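Local coordinates for mandelate racemase / muconate lactonizing enzyme, C-terminal domain protein (Pseudovibrio sp. JE062, PDB 4JHM) that belongs to the enolase superfamily, pairing an enolase-like N-terminal domain with a C-terminal TIM-barrel-type domain, at residues Lys284-Ala289 with Leu296-Met301. Residues are numbered along the deposited sequence; the frame is centred on the assembly and turned at random.
Sequences KCFAIA and LEIQSM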
ATOM      1  N   LYS A 284     -13.018  27.188   3.063  1.00 63.38           N
ATOM      2  CA  LYS A 284     -12.011  26.242   3.524  1.00 65.49           C
ATOM      3  C   LYS A 284     -11.709  25.181   2.466  1.00 67.81           C
ATOM      4  O   LYS A 284     -10.555  24.797   2.279  1.00 71.59           O
ATOM      5  CB  LYS A 284     -12.466  25.579   4.821  1.00 61.90           C
ATOM      6  CG  LYS A 284     -12.548  26.537   5.997  1.00 62.33           C
ATOM      7  CD  LYS A 284     -13.175  25.871   7.210  1.00 61.54           C
ATOM      8  CE  LYS A 284     -13.423  26.861   8.332  1.00 63.19           C
ATOM      9  NZ  LYS A 284     -14.314  26.268   9.363  1.00 67.58           N
ATOM     10  N   CYS A 285     -12.743  24.717   1.771  1.00 66.58           N
ATOM     11  CA  CYS A 285     -12.569  23.708   0.730  1.00 68.08           C
ATOM     12  C   CYS A 285     -11.620  24.190  -0.365  1.00 65.69           C
ATOM     13  O   CYS A 285     -10.861  23.401  -0.933  1.00 65.34           O
ATOM     14  CB  CYS A 285     -13.918  23.313   0.134  1.00 72.65           C
ATOM     15  SG  CYS A 285     -14.956  22.357   1.266  1.00 72.41           S
ATOM     16  N   PHE A 286     -11.668  25.486  -0.652  1.00 63.14           N
ATOM     17  CA  PHE A 286     -10.712  26.107  -1.562  1.00 62.89           C
ATOM     18  C   PHE A 286      -9.303  25.908  -1.035  1.00 63.89           C
ATOM     19  O   PHE A 286      -8.423  25.408  -1.742  1.00 57.79           O
ATOM     20  CB  PHE A 286     -10.987  27.611  -1.692  1.00 67.60           C
ATOM     21  CG  PHE A 286     -11.805  27.984  -2.898  1.00 66.86           C
ATOM     22  CD1 PHE A 286     -11.198  28.174  -4.128  1.00 68.51           C
ATOM     23  CD2 PHE A 286     -13.170  28.156  -2.799  1.00 65.21           C
ATOM     24  CE1 PHE A 286     -11.942  28.519  -5.240  1.00 68.11           C
ATOM     25  CE2 PHE A 286     -13.916  28.507  -3.907  1.00 69.33           C
ATOM     26  CZ  PHE A 286     -13.302  28.692  -5.129  1.00 65.07           C
ATOM     27  N   ALA A 287      -9.097  26.312   0.216  1.00 67.21           N
ATOM     28  CA  ALA A 287      -7.799  26.172   0.867  1.00 69.42           C
ATOM     29  C   ALA A 287      -7.342  24.722   0.831  1.00 66.51           C
ATOM     30  O   ALA A 287      -6.164  24.439   0.624  1.00 66.67           O
ATOM     31  CB  ALA A 287      -7.870  26.665   2.304  1.00 71.04           C
ATOM     32  N   ILE A 288      -8.284  23.807   1.023  1.00 65.43           N
ATOM     33  CA  ILE A 288      -7.968  22.385   1.052  1.00 63.91           C
ATOM     34  C   ILE A 288      -7.538  21.893  -0.329  1.00 60.78           C
ATOM     35  O   ILE A 288      -6.550  21.161  -0.454  1.00 64.51           O
ATOM     36  CB  ILE A 288      -9.157  21.566   1.589  1.00 61.99           C
ATOM     37  CG1 ILE A 288      -9.379  21.909   3.065  1.00 64.96           C
ATOM     38  CG2 ILE A 288      -8.907  20.074   1.423  1.00 59.47           C
ATOM     39  CD1 ILE A 288     -10.656  21.344   3.652  1.00 69.45           C
ATOM     40  N   ALA A 289      -8.267  22.306  -1.362  1.00 53.57           N
ATOM     41  CA  ALA A 289      -7.882  21.990  -2.737  1.00 51.18           C
ATOM     42  C   ALA A 289      -6.510  22.561  -3.035  1.00 52.36           C
ATOM     43  O   ALA A 289      -5.658  21.886  -3.599  1.00 50.06           O
ATOM     44  CB  ALA A 289      -8.896  22.544  -3.719  1.00 50.03           C
ATOM     45  N   LEU A 296     -11.160  24.375  -7.261  1.00 58.17           N
ATOM     46  CA  LEU A 296     -12.499  24.135  -6.770  1.00 60.77           C
ATOM     47  C   LEU A 296     -13.474  24.799  -7.725  1.00 62.18           C
ATOM     48  O   LEU A 296     -13.718  25.996  -7.631  1.00 69.51           O
ATOM     49  CB  LEU A 296     -12.673  24.707  -5.360  1.00 67.56           C
ATOM     50  CG  LEU A 296     -13.909  24.208  -4.594  1.00 73.03           C
ATOM     51  CD1 LEU A 296     -13.855  24.610  -3.130  1.00 75.84           C
ATOM     52  CD2 LEU A 296     -15.203  24.699  -5.221  1.00 76.66           C
ATOM     53  N   GLU A 297     -14.025  24.028  -8.654  1.00 62.81           N
ATOM     54  CA  GLU A 297     -14.983  24.562  -9.613  1.00 62.54           C
ATOM     55  C   GLU A 297     -16.354  24.663  -8.960  1.00 62.99           C
ATOM     56  O   GLU A 297     -17.002  23.652  -8.706  1.00 72.58           O
ATOM     57  CB  GLU A 297     -15.043  23.678 -10.857  1.00 60.30           C
ATOM     58  CG  GLU A 297     -13.705  23.546 -11.565  1.00 64.48           C
ATOM     59  CD  GLU A 297     -13.083  24.888 -11.920  1.00 68.15           C
ATOM     60  OE1 GLU A 297     -13.837  25.821 -12.262  1.00 74.57           O
ATOM     61  OE2 GLU A 297     -11.836  25.006 -11.874  1.00 69.10           O
ATOM     62  N   ILE A 298     -16.785  25.890  -8.689  1.00 62.47           N
ATOM     63  CA  ILE A 298     -18.009  26.134  -7.935  1.00 61.28           C
ATOM     64  C   ILE A 298     -19.251  25.693  -8.686  1.00 60.99           C
ATOM     65  O   ILE A 298     -19.355  25.831  -9.904  1.00 60.17           O
ATOM     66  CB  ILE A 298     -18.190  27.631  -7.578  1.00 65.81           C
ATOM     67  CG1 ILE A 298     -18.050  28.509  -8.827  1.00 65.59           C
ATOM     68  CG2 ILE A 298     -17.189  28.057  -6.514  1.00 66.58           C
ATOM     69  CD1 ILE A 298     -18.292  29.982  -8.578  1.00 68.95           C
ATOM     70  N   GLN A 299     -20.197  25.154  -7.935  1.00 60.36           N
ATOM     71  CA  GLN A 299     -21.521  24.916  -8.447  1.00 62.91           C
ATOM     72  C   GLN A 299     -22.351  26.144  -8.109  1.00 65.64           C
ATOM     73  O   GLN A 299     -22.963  26.220  -7.044  1.00 65.85           O
ATOM     74  CB  GLN A 299     -22.109  23.665  -7.807  1.00 64.63           C
ATOM     75  CG  GLN A 299     -23.589  23.481  -8.061  1.00 68.94           C
ATOM     76  CD  GLN A 299     -23.968  22.026  -8.148  1.00 71.61           C
ATOM     77  OE1 GLN A 299     -24.778  21.534  -7.364  1.00 72.64           O
ATOM     78  NE2 GLN A 299     -23.371  21.321  -9.100  1.00 75.26           N
ATOM     79  N   SER A 300     -22.344  27.118  -9.012  1.00 65.71           N
ATOM     80  CA  SER A 300     -23.033  28.381  -8.774  1.00 65.40           C
ATOM     81  C   SER A 300     -24.342  28.460  -9.545  1.00 65.02           C
ATOM     82  O   SER A 300     -24.897  29.535  -9.704  1.00 62.01           O
ATOM     83  CB  SER A 300     -22.140  29.555  -9.169  1.00 67.44           C
ATOM     84  OG  SER A 300     -22.067  29.696 -10.579  1.00 67.47           O
HETATM   85  N   MSE A 301     -24.832  27.320 -10.020  1.00 69.79           N
HETATM   86  CA  MSE A 301     -26.115  27.274 -10.716  1.00 74.11           C
HETATM   87  C   MSE A 301     -27.231  27.504  -9.739  1.00 69.48           C
HETATM   88  O   MSE A 301     -27.377  26.769  -8.768  1.00 65.88           O
HETATM   89  CB  MSE A 301     -26.283  25.918 -11.389  1.00 82.41           C
HETATM   90  CG  MSE A 301     -27.700  25.377 -11.242  1.00 89.02           C
HETATM   91 SE   MSE A 301     -28.426  24.988 -13.025  1.00108.32          SE
HETATM   92  CE  MSE A 301     -28.388  23.015 -12.943  1.00 92.54           C
TER
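Phe286 and Leu296 carry this contact, which joins helix 279-291 of the enolase-type C-terminal barrel domain to the irregular 296-301 segment leading toward helix 304-316. The leucine side chain runs roughly perpendicular to that of the phenylalanine. CB of Leu296 sits over the middle of the Phe286 ring, 3.9 Å from its centroid and 10° off the ring normal, a CH-pi contact made almost directly above the ring centre. CG of Leu296 lies anti to the backbone N (chi1 -165°), and the branch carries CD1 across the same face, toward the CD2 side of the ring, 3.6 Å from CD2 of Phe286. That methyl, CD1 of Leu296, reaches the helix backbone at Phe286 N (3.4 Å) and meets CB of Cys285 at 3.5 Å, one leucine covering both a ring face and the stretch of helix from which the ring springs. No hydrogen bond links the two segments; apolar packing alone joins them, and all the touching residues are buried. Polar groups are tied to neighbouring parts of the chain: the Glu297 carboxylate accepts the backbone N-H groups of Asn321 (at OE2) and Phe322 (at OE1), while the Leu296 backbone bonds with Asn319. The Phe286 ring also stacks with His317 and touches Val313 of helix 304-316, whose Ala314 packs on Ile298. At the far end of the ring the Ile298 methyl approaches obliquely, CG2 lying 4.2 Å from CZ of Phe286.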